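PDB 5D4S: arabinose metabolism transcriptional repressor from Bacillus subtilis, which represses arabinose metabolism genes at the level of transcription by binding operator DNA through a GntR-family winged helix-turn-helix domain. Local coordinates for residues S33-Q38 against Q55-S60; E52-Q55 against S60-T63; L76-S79 against T85-A88. All coordinates share one frame; numbering follows the deposited sequence.

All three contacts belong to one compact winged helix-turn-helix domain of the GntR family. Contact 1 joins the end of helix 24-35 to the end of helix 50-57, from which the turn runs on to Ser60. Contact 2, centred about 10 Å away, sets helix 50-57 against the start of helix 61-74, and the two share Gln55 and Ser60. Contact 3 comes last along the chain and zips strands 77-80 and 84-87 into the wing; its centre lies about 13 Å from contact 1 and 17 Å from contact 2. Ile36, just past the end of helix 24-35, packs on Leu77 and Val87 of the wing, while the DNA is met at the turn, the recognition helix and the wing.

Contact 1: S33-Q38 against Q55-S60. With nucleotides of chain D.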
loop_
_atom_site.group_PDB
_atom_site.type_symbol
_atom_site.label_atom_id
_atom_site.label_comp_id
_atom_site.label_asym_id
_atom_site.label_seq_id
_atom_site.Cartn_x
_atom_site.Cartn_y
_atom_site.Cartn_z
ATOM N N SER B 33 -6.365 -5.400 -11.699
ATOM C CA SER B 33 -7.653 -5.909 -11.259
ATOM C C SER B 33 -8.540 -6.198 -12.465
ATOM O O SER B 33 -9.454 -7.017 -12.374
ATOM C CB SER B 33 -8.330 -4.941 -10.292
ATOM O OG SER B 33 -8.129 -3.606 -10.696
ATOM N N SER B 34 -8.258 -5.554 -13.601
ATOM C CA SER B 34 -9.018 -5.823 -14.821
ATOM C C SER B 34 -8.603 -7.167 -15.413
ATOM O O SER B 34 -9.381 -7.789 -16.115
ATOM C CB SER B 34 -8.828 -4.721 -15.869
ATOM O OG SER B 34 -7.614 -4.922 -16.589
ATOM N N TRP B 35 -7.376 -7.605 -15.135
ATOM C CA TRP B 35 -6.934 -8.946 -15.544
ATOM C C TRP B 35 -7.698 -10.021 -14.778
ATOM O O TRP B 35 -8.207 -10.975 -15.353
ATOM C CB TRP B 35 -5.441 -9.123 -15.309
ATOM C CG TRP B 35 -4.581 -8.192 -16.087
ATOM C CD1 TRP B 35 -4.930 -7.467 -17.198
ATOM C CD2 TRP B 35 -3.218 -7.890 -15.819
ATOM N NE1 TRP B 35 -3.854 -6.722 -17.628
ATOM C CE2 TRP B 35 -2.788 -6.972 -16.799
ATOM C CE3 TRP B 35 -2.306 -8.316 -14.839
ATOM C CZ2 TRP B 35 -1.495 -6.459 -16.825
ATOM C CZ3 TRP B 35 -1.024 -7.810 -14.864
ATOM C CH2 TRP B 35 -0.630 -6.884 -15.848
ATOM N N ILE B 36 -7.766 -9.862 -13.459
ATOM C CA ILE B 36 -8.773 -10.553 -12.670
ATOM C C ILE B 36 -10.098 -9.951 -13.138
ATOM O O ILE B 36 -10.091 -9.075 -13.983
ATOM C CB ILE B 36 -8.544 -10.360 -11.152
ATOM C CG1 ILE B 36 -7.048 -10.327 -10.852
ATOM C CG2 ILE B 36 -9.194 -11.479 -10.346
ATOM C CD1 ILE B 36 -6.730 -10.109 -9.393
ATOM N N ASN B 37 -11.232 -10.389 -12.610
ATOM C CA ASN B 37 -12.537 -9.981 -13.159
ATOM C C ASN B 37 -12.711 -10.526 -14.575
ATOM O O ASN B 37 -13.621 -11.308 -14.815
ATOM C CB ASN B 37 -12.734 -8.450 -13.178
ATOM C CG ASN B 37 -12.543 -7.807 -11.815
ATOM O OD1 ASN B 37 -12.113 -8.449 -10.857
ATOM N ND2 ASN B 37 -12.854 -6.517 -11.730
ATOM N N GLN B 38 -11.833 -10.132 -15.501
ATOM C CA GLN B 38 -11.928 -10.594 -16.891
ATOM C C GLN B 38 -11.459 -12.030 -17.073
ATOM O O GLN B 38 -11.469 -12.559 -18.183
ATOM C CB GLN B 38 -11.134 -9.680 -17.826
ATOM C CG GLN B 38 -11.783 -8.329 -18.046
ATOM C CD GLN B 38 -11.062 -7.496 -19.081
ATOM O OE1 GLN B 38 -10.508 -8.027 -20.041
ATOM N NE2 GLN B 38 -11.061 -6.182 -18.889
ATOM N N GLN B 55 8.766 -3.210 -15.898
ATOM C CA GLN B 55 9.116 -2.991 -17.297
ATOM C C GLN B 55 7.884 -2.843 -18.178
ATOM O O GLN B 55 7.891 -2.102 -19.159
ATOM C CB GLN B 55 10.006 -4.131 -17.799
ATOM C CG GLN B 55 11.390 -4.121 -17.163
ATOM C CD GLN B 55 12.047 -5.494 -17.132
ATOM O OE1 GLN B 55 11.533 -6.458 -17.704
ATOM N NE2 GLN B 55 13.195 -5.586 -16.463
ATOM N N GLN B 56 6.808 -3.533 -17.833
ATOM C CA GLN B 56 5.672 -3.554 -18.737
ATOM C C GLN B 56 4.750 -2.342 -18.535
ATOM O O GLN B 56 4.088 -1.899 -19.481
ATOM C CB GLN B 56 4.924 -4.876 -18.583
ATOM C CG GLN B 56 5.745 -6.026 -19.217
ATOM C CD GLN B 56 5.313 -7.414 -18.789
ATOM O OE1 GLN B 56 4.271 -7.593 -18.166
ATOM N NE2 GLN B 56 6.131 -8.404 -19.114
ATOM N N PHE B 57 4.743 -1.791 -17.328
ATOM C CA PHE B 57 3.984 -0.561 -17.039
ATOM C C PHE B 57 4.866 0.685 -17.080
ATOM O O PHE B 57 4.362 1.823 -17.039
ATOM C CB PHE B 57 3.302 -0.658 -15.669
ATOM C CG PHE B 57 2.074 -1.519 -15.672
ATOM C CD1 PHE B 57 0.942 -1.132 -16.364
ATOM C CD2 PHE B 57 2.049 -2.717 -14.976
ATOM C CE1 PHE B 57 -0.190 -1.924 -16.376
ATOM C CE2 PHE B 57 0.924 -3.513 -14.990
ATOM C CZ PHE B 57 -0.198 -3.114 -15.686
ATOM N N GLY B 58 6.177 0.483 -17.141
ATOM C CA GLY B 58 7.109 1.600 -17.227
ATOM C C GLY B 58 7.120 2.463 -15.981
ATOM O O GLY B 58 7.161 3.701 -16.064
ATOM N N VAL B 59 7.067 1.808 -14.822
ATOM C CA VAL B 59 7.065 2.493 -13.527
ATOM C C VAL B 59 8.066 1.854 -12.544
ATOM O O VAL B 59 8.631 0.788 -12.819
ATOM C CB VAL B 59 5.647 2.496 -12.896
ATOM C CG1 VAL B 59 4.637 3.130 -13.869
ATOM C CG2 VAL B 59 5.209 1.098 -12.526
ATOM N N SER B 60 8.293 2.502 -11.401
ATOM C CA SER B 60 9.280 2.003 -10.446
ATOM C C SER B 60 8.785 0.772 -9.706
ATOM O O SER B 60 7.589 0.481 -9.712
ATOM C CB SER B 60 9.627 3.093 -9.430
ATOM O OG SER B 60 8.488 3.385 -8.650
ATOM P P DC D 10 7.473 6.070 -11.030
ATOM O OP1 DC D 10 7.041 6.426 -12.390
ATOM O OP2 DC D 10 6.908 4.901 -10.318
ATOM O "O5'" DC D 10 9.045 6.008 -11.057
ATOM C "C5'" DC D 10 9.755 6.949 -11.852
ATOM C "C4'" DC D 10 11.013 7.393 -11.143
ATOM O "O4'" DC D 10 10.653 8.044 -9.904
ATOM C "C3'" DC D 10 11.922 6.270 -10.672
ATOM O "O3'" DC D 10 12.708 5.748 -11.742
ATOM C "C2'" DC D 10 12.780 7.015 -9.671
ATOM C "C1'" DC D 10 11.734 7.902 -8.992
ATOM N N1 DC D 10 11.254 7.323 -7.722
ATOM C C2 DC D 10 12.007 7.535 -6.569
ATOM O O2 DC D 10 13.023 8.238 -6.649
ATOM N N3 DC D 10 11.599 6.981 -5.399
ATOM C C4 DC D 10 10.491 6.241 -5.371
ATOM N N4 DC D 10 10.113 5.722 -4.199
ATOM C C5 DC D 10 9.720 5.998 -6.544
ATOM C C6 DC D 10 10.139 6.549 -7.692
#
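Trp35 reaches from the last turn of helix 24-35 with the far corner of its indole and slightly overlaps the outer end of the Phe57 ring, which comes to meet it from the opposite direction. Trp35 CZ2 lies 3.8 Å from Phe57 CZ, and CH2 sits beside the same carbon and its neighbour CE2. The planes are nearly parallel, 21° apart, yet slid so far that the centroids of the six-membered rings stand 5.8 Å apart; this is a meeting of ring ends rather than a full stack. In both residues CG stands opposite the carbonyl carbon, chi1 -62° in Trp35 and -77° in Phe57, which sends each ring out from its helix toward the other. The indole N-H bonds to Glu31 one turn back, a tie that limits how the ring can turn, while Phe57 is buried against Val28 and Ile64.

Helix 50-57 is the first helix of the helix-turn-helix, and Phe57 ends it. Gly58 follows with a positive phi, a backbone shape that suits glycine, and swings the chain round to Val59, whose side chain goes inward onto Ile64. At the far end of the turn Ser60 meets the DNA backbone: its N lies 3.0 Å from OP2 of DC10 of chain D in a fairly straight bond, and its OG donates to the same OP2 over 2.8 Å. Two donors of this one residue grip the same phosphate oxygen just ahead of helix 61-74, whose N-terminal end would probably add a favourable field for the negative charge.

Contact 2: E52-Q55 against S60-T63; sequences ELMQ and SRHT. With nucleotides of chain D; nucleotides of chain C.
Met54 and Arg61 pass each other at a slant, the thioether of one lying across the root of the other. The Met54 chain runs out straight from its helix and then bends at chi3 (58°), a turn that lays SD 3.5 Å from Arg61 CB and folds CE back to 3.7 Å from Arg61 N. Met54 CG lies against Arg61 CA and N, and Ile64 also touches the methionine.

Arg61 itself heads elsewhere. With chi1 at -166° and the chain extended as far as NE, it carries its guanidinium beyond the methionine to DG9 of chain C. NH1 donates to O6 of that guanine at 2.8 Å and NH2 to its N7 at 2.7 Å, a bidentate grip on the major-groove edge of the base. The methyl C7 of DT8 of chain C sits over one face of the guanidinium, and Glu50 forms a salt bridge to NE from the protein side. Helix 61-74, which Arg61 opens, is the recognition helix of the helix-turn-helix, and Met54 packs helix 50-57 onto its start. A leucine in place of Arg61 would probably leave O6 and N7 of DG9 without these donors and Glu50 without its positive mate.

His62 turns a ring face to the amino group of DC10 of chain D, whose N4 is 3.5 Å from CG. Ser60, at the N-cap position, accepts through OG from Thr63 N at 3.2 Å, and Thr63 OG1 donates to OP2 of DC10 of chain D in a bond modelled as very short, its exact length therefore doubtful.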
loop_
_atom_site.group_PDB
_atom_site.type_symbol
_atom_site.label_atom_id
_atom_site.label_comp_id
_atom_site.label_asym_id
_atom_site.label_seq_id
_atom_site.Cartn_x
_atom_site.Cartn_y
_atom_site.Cartn_z
ATOM N N GLU B 52 8.912 -7.699 -14.061
ATOM C CA GLU B 52 8.145 -7.768 -15.299
ATOM C C GLU B 52 7.111 -6.647 -15.307
ATOM O O GLU B 52 6.921 -5.979 -16.321
ATOM C CB GLU B 52 7.472 -9.126 -15.449
ATOM C CG GLU B 52 8.481 -10.233 -15.770
ATOM C CD GLU B 52 7.878 -11.604 -15.761
ATOM O OE1 GLU B 52 6.797 -11.778 -15.163
ATOM O OE2 GLU B 52 8.481 -12.511 -16.366
ATOM N N LEU B 53 6.452 -6.443 -14.173
ATOM C CA LEU B 53 5.445 -5.384 -14.070
ATOM C C LEU B 53 6.073 -3.994 -14.209
ATOM O O LEU B 53 5.499 -3.113 -14.861
ATOM C CB LEU B 53 4.676 -5.495 -12.753
ATOM C CG LEU B 53 3.791 -6.742 -12.672
ATOM C CD1 LEU B 53 3.173 -6.892 -11.298
ATOM C CD2 LEU B 53 2.715 -6.728 -13.749
ATOM N N MET B 54 7.241 -3.802 -13.600
ATOM C CA MET B 54 7.997 -2.550 -13.722
ATOM C C MET B 54 8.253 -2.220 -15.175
ATOM O O MET B 54 8.013 -1.098 -15.632
ATOM C CB MET B 54 9.342 -2.642 -13.003
ATOM C CG MET B 54 9.260 -2.731 -11.511
ATOM S SD MET B 54 10.881 -3.141 -10.846
ATOM C CE MET B 54 11.838 -1.779 -11.482
ATOM N N GLN B 55 8.766 -3.210 -15.898
ATOM C CA GLN B 55 9.116 -2.991 -17.297
ATOM C C GLN B 55 7.884 -2.843 -18.178
ATOM O O GLN B 55 7.891 -2.102 -19.159
ATOM C CB GLN B 55 10.006 -4.131 -17.799
ATOM C CG GLN B 55 11.390 -4.121 -17.163
ATOM C CD GLN B 55 12.047 -5.494 -17.132
ATOM O OE1 GLN B 55 11.533 -6.458 -17.704
ATOM N NE2 GLN B 55 13.195 -5.586 -16.463
ATOM N N SER B 60 8.293 2.502 -11.401
ATOM C CA SER B 60 9.280 2.003 -10.446
ATOM C C SER B 60 8.785 0.772 -9.706
ATOM O O SER B 60 7.589 0.481 -9.712
ATOM C CB SER B 60 9.627 3.093 -9.430
ATOM O OG SER B 60 8.488 3.385 -8.650
ATOM N N ARG B 61 9.697 0.049 -9.055
ATOM C CA ARG B 61 9.283 -1.059 -8.201
ATOM C C ARG B 61 8.365 -0.559 -7.082
ATOM O O ARG B 61 7.376 -1.202 -6.742
ATOM C CB ARG B 61 10.493 -1.794 -7.597
ATOM C CG ARG B 61 10.091 -3.141 -7.007
ATOM C CD ARG B 61 11.248 -3.971 -6.424
ATOM N NE ARG B 61 10.687 -5.062 -5.614
ATOM C CZ ARG B 61 11.295 -5.628 -4.568
ATOM N NH1 ARG B 61 12.507 -5.245 -4.192
ATOM N NH2 ARG B 61 10.677 -6.581 -3.896
ATOM N N HIS B 62 8.682 0.608 -6.531
ATOM C CA HIS B 62 7.847 1.218 -5.497
ATOM C C HIS B 62 6.387 1.346 -5.928
ATOM O O HIS B 62 5.464 1.028 -5.171
ATOM C CB HIS B 62 8.397 2.596 -5.121
ATOM C CG HIS B 62 7.484 3.389 -4.233
ATOM N ND1 HIS B 62 7.593 3.385 -2.855
ATOM C CD2 HIS B 62 6.439 4.199 -4.524
ATOM C CE1 HIS B 62 6.666 4.177 -2.343
ATOM N NE2 HIS B 62 5.948 4.673 -3.333
ATOM N N THR B 63 6.171 1.814 -7.152
ATOM C CA THR B 63 4.812 1.988 -7.624
ATOM C C THR B 63 4.117 0.633 -7.774
ATOM O O THR B 63 2.957 0.468 -7.366
ATOM C CB THR B 63 4.817 2.782 -8.935
ATOM O OG1 THR B 63 5.223 4.128 -8.647
ATOM C CG2 THR B 63 3.440 2.787 -9.604
ATOM P P DC D 10 7.473 6.070 -11.030
ATOM O OP1 DC D 10 7.041 6.426 -12.390
ATOM O OP2 DC D 10 6.908 4.901 -10.318
ATOM O "O5'" DC D 10 9.045 6.008 -11.057
ATOM C "C5'" DC D 10 9.755 6.949 -11.852
ATOM C "C4'" DC D 10 11.013 7.393 -11.143
ATOM O "O4'" DC D 10 10.653 8.044 -9.904
ATOM C "C3'" DC D 10 11.922 6.270 -10.672
ATOM O "O3'" DC D 10 12.708 5.748 -11.742
ATOM C "C2'" DC D 10 12.780 7.015 -9.671
ATOM C "C1'" DC D 10 11.734 7.902 -8.992
ATOM N N1 DC D 10 11.254 7.323 -7.722
ATOM C C2 DC D 10 12.007 7.535 -6.569
ATOM O O2 DC D 10 13.023 8.238 -6.649
ATOM N N3 DC D 10 11.599 6.981 -5.399
ATOM C C4 DC D 10 10.491 6.241 -5.371
ATOM N N4 DC D 10 10.113 5.722 -4.199
ATOM C C5 DC D 10 9.720 5.998 -6.544
ATOM C C6 DC D 10 10.139 6.549 -7.692
ATOM P P DG C 9 6.009 -9.607 -0.586
ATOM O OP1 DG C 9 4.945 -10.224 0.228
ATOM O OP2 DG C 9 5.719 -8.393 -1.380
ATOM O "O5'" DG C 9 7.269 -9.361 0.337
ATOM C "C5'" DG C 9 7.590 -10.331 1.326
ATOM C "C4'" DG C 9 8.464 -9.731 2.378
ATOM O "O4'" DG C 9 9.794 -9.509 1.825
ATOM C "C3'" DG C 9 7.957 -8.378 2.886
ATOM O "O3'" DG C 9 8.037 -8.358 4.306
ATOM C "C2'" DG C 9 8.883 -7.366 2.216
ATOM C "C1'" DG C 9 10.166 -8.156 1.972
ATOM N N9 DG C 9 10.884 -7.740 0.755
ATOM C C8 DG C 9 10.395 -7.688 -0.533
ATOM N N7 DG C 9 11.283 -7.284 -1.412
ATOM C C5 DG C 9 12.429 -7.060 -0.655
ATOM C C6 DG C 9 13.721 -6.606 -1.045
ATOM O O6 DG C 9 14.131 -6.309 -2.173
ATOM N N1 DG C 9 14.586 -6.519 0.044
ATOM C C2 DG C 9 14.243 -6.835 1.341
ATOM N N2 DG C 9 15.197 -6.694 2.263
ATOM N N3 DG C 9 13.051 -7.263 1.713
ATOM C C4 DG C 9 12.193 -7.341 0.674
ATOM P P DT C 8 7.719 -11.374 -7.386
ATOM O OP1 DT C 8 6.342 -11.700 -7.813
ATOM O OP2 DT C 8 8.536 -10.365 -8.122
ATOM O "O5'" DT C 8 7.733 -11.128 -5.811
ATOM C "C5'" DT C 8 7.058 -12.064 -4.967
ATOM C "C4'" DT C 8 7.406 -11.863 -3.505
ATOM O "O4'" DT C 8 8.850 -11.880 -3.340
ATOM C "C3'" DT C 8 6.919 -10.544 -2.885
ATOM O "O3'" DT C 8 6.476 -10.795 -1.563
ATOM C "C2'" DT C 8 8.180 -9.690 -2.895
ATOM C "C1'" DT C 8 9.243 -10.745 -2.621
ATOM N N1 DT C 8 10.612 -10.345 -3.047
ATOM C C2 DT C 8 11.638 -10.463 -2.146
ATOM O O2 DT C 8 11.497 -10.919 -1.031
ATOM N N3 DT C 8 12.845 -10.062 -2.606
ATOM C C4 DT C 8 13.135 -9.538 -3.840
ATOM O O4 DT C 8 14.278 -9.202 -4.151
ATOM C C5 DT C 8 12.011 -9.417 -4.735
ATOM C C7 DT C 8 12.200 -8.846 -6.110
ATOM C C6 DT C 8 10.813 -9.822 -4.297
#

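Contact 3: L76-S79 against T85-A88; sequences LLYS and TFVA
Tyr78 spreads its ring like a lid across the neighbouring strand, and the bump beneath it is the CB of Phe86, 3.9 Å from the ring centroid and 23° off the normal, a CH-pi contact over the face. With chi1 at 66°, Tyr78 CG is wedged between its own backbone N and carbonyl carbon, and from there the ring leans over the facing strand. The Phe86 ring does not slip underneath: it slides past, nearly parallel at 18°, so the two rings barely overlap. Ala88 CA nestles at the tyrosine edge, near its plane, 3.8 Å from CD1, while the phenolic OH bonds to Asp44.

The reverse side of the hairpin is shaped differently. Leu77 lies alongside the neighbouring strand, with CD1 3.9 Å from Thr85 CG2 and CD2 against the Phe86 carbonyl and near Val87 CG2, and its side chain is also packed against Leu71 and Val72 of helix 61-74. These strands form the wing of the winged helix fold. Tyr78 and Phe86 are its hydrogen-bonded antiparallel pair, joined by two backbone bonds, and Ala88 N adds a third to Leu76 O, 2.9 Å long, with the donor well above the carbonyl plane.

Farther out, Ser79 OG and Thr85 OG1 meet at 2.8 Å, and either may be the donor. Both residues also pack against DNA phosphates, so the chemistry changes along the hairpin: backbone hydrogen bonds and the aromatic and aliphatic contacts hold its strands together, and a pair of small, uncharged hydroxyls linked to each other is consistent with close packing of the DNA backbone there.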
loop_
_atom_site.group_PDB
_atom_site.type_symbol
_atom_site.label_atom_id
_atom_site.label_comp_id
_atom_site.label_asym_id
_atom_site.label_seq_id
_atom_site.Cartn_x
_atom_site.Cartn_y
_atom_site.Cartn_z
ATOM N N LEU B 76 -7.708 -9.346 -3.113
ATOM C CA LEU B 76 -7.739 -9.725 -4.522
ATOM C C LEU B 76 -6.516 -10.565 -4.906
ATOM O O LEU B 76 -6.583 -11.402 -5.806
ATOM C CB LEU B 76 -7.808 -8.476 -5.398
ATOM C CG LEU B 76 -8.727 -8.500 -6.618
ATOM C CD1 LEU B 76 -10.176 -8.745 -6.220
ATOM C CD2 LEU B 76 -8.606 -7.196 -7.392
ATOM N N LEU B 77 -5.398 -10.321 -4.228
ATOM C CA LEU B 77 -4.140 -11.026 -4.486
ATOM C C LEU B 77 -3.506 -11.481 -3.185
ATOM O O LEU B 77 -3.812 -10.943 -2.125
ATOM C CB LEU B 77 -3.133 -10.134 -5.208
ATOM C CG LEU B 77 -3.445 -9.409 -6.513
ATOM C CD1 LEU B 77 -2.309 -8.446 -6.788
ATOM C CD2 LEU B 77 -3.572 -10.416 -7.638
ATOM N N TYR B 78 -2.595 -12.445 -3.267
ATOM C CA TYR B 78 -1.767 -12.785 -2.108
ATOM C C TYR B 78 -0.332 -13.049 -2.545
ATOM O O TYR B 78 -0.091 -13.452 -3.676
ATOM C CB TYR B 78 -2.328 -13.992 -1.342
ATOM C CG TYR B 78 -2.307 -15.316 -2.079
ATOM C CD1 TYR B 78 -3.379 -15.709 -2.864
ATOM C CD2 TYR B 78 -1.230 -16.191 -1.957
ATOM C CE1 TYR B 78 -3.376 -16.923 -3.532
ATOM C CE2 TYR B 78 -1.223 -17.413 -2.620
ATOM C CZ TYR B 78 -2.299 -17.770 -3.401
ATOM O OH TYR B 78 -2.306 -18.976 -4.068
ATOM N N SER B 79 0.616 -12.799 -1.644
ATOM C CA SER B 79 2.029 -12.888 -1.976
ATOM C C SER B 79 2.737 -13.930 -1.129
ATOM O O SER B 79 2.397 -14.132 0.032
ATOM C CB SER B 79 2.708 -11.531 -1.793
ATOM O OG SER B 79 2.270 -10.594 -2.760
ATOM N N THR B 85 3.298 -13.564 -6.658
ATOM C CA THR B 85 2.035 -12.982 -6.251
ATOM C C THR B 85 0.957 -13.624 -7.116
ATOM O O THR B 85 1.154 -13.836 -8.317
ATOM C CB THR B 85 2.069 -11.432 -6.379
ATOM O OG1 THR B 85 3.021 -10.911 -5.442
ATOM C CG2 THR B 85 0.705 -10.813 -6.091
ATOM N N PHE B 86 -0.164 -13.969 -6.488
ATOM C CA PHE B 86 -1.181 -14.825 -7.090
ATOM C C PHE B 86 -2.579 -14.236 -6.933
ATOM O O PHE B 86 -2.824 -13.509 -5.967
ATOM C CB PHE B 86 -1.153 -16.214 -6.446
ATOM C CG PHE B 86 0.216 -16.862 -6.433
ATOM C CD1 PHE B 86 1.177 -16.481 -5.511
ATOM C CD2 PHE B 86 0.525 -17.858 -7.330
ATOM C CE1 PHE B 86 2.431 -17.069 -5.500
ATOM C CE2 PHE B 86 1.778 -18.462 -7.318
ATOM C CZ PHE B 86 2.729 -18.063 -6.402
ATOM N N VAL B 87 -3.488 -14.567 -7.857
ATOM C CA VAL B 87 -4.907 -14.212 -7.709
ATOM C C VAL B 87 -5.494 -14.987 -6.547
ATOM O O VAL B 87 -5.358 -16.205 -6.471
ATOM C CB VAL B 87 -5.749 -14.497 -8.996
ATOM C CG1 VAL B 87 -7.262 -14.427 -8.721
ATOM C CG2 VAL B 87 -5.418 -13.503 -10.057
ATOM N N ALA B 88 -6.128 -14.271 -5.628
ATOM C CA ALA B 88 -6.762 -14.904 -4.487
ATOM C C ALA B 88 -7.947 -15.743 -4.948
ATOM O O ALA B 88 -8.681 -15.358 -5.867
ATOM C CB ALA B 88 -7.198 -13.865 -3.489
ATOM O OXT ALA B 88 -8.189 -16.832 -4.422
#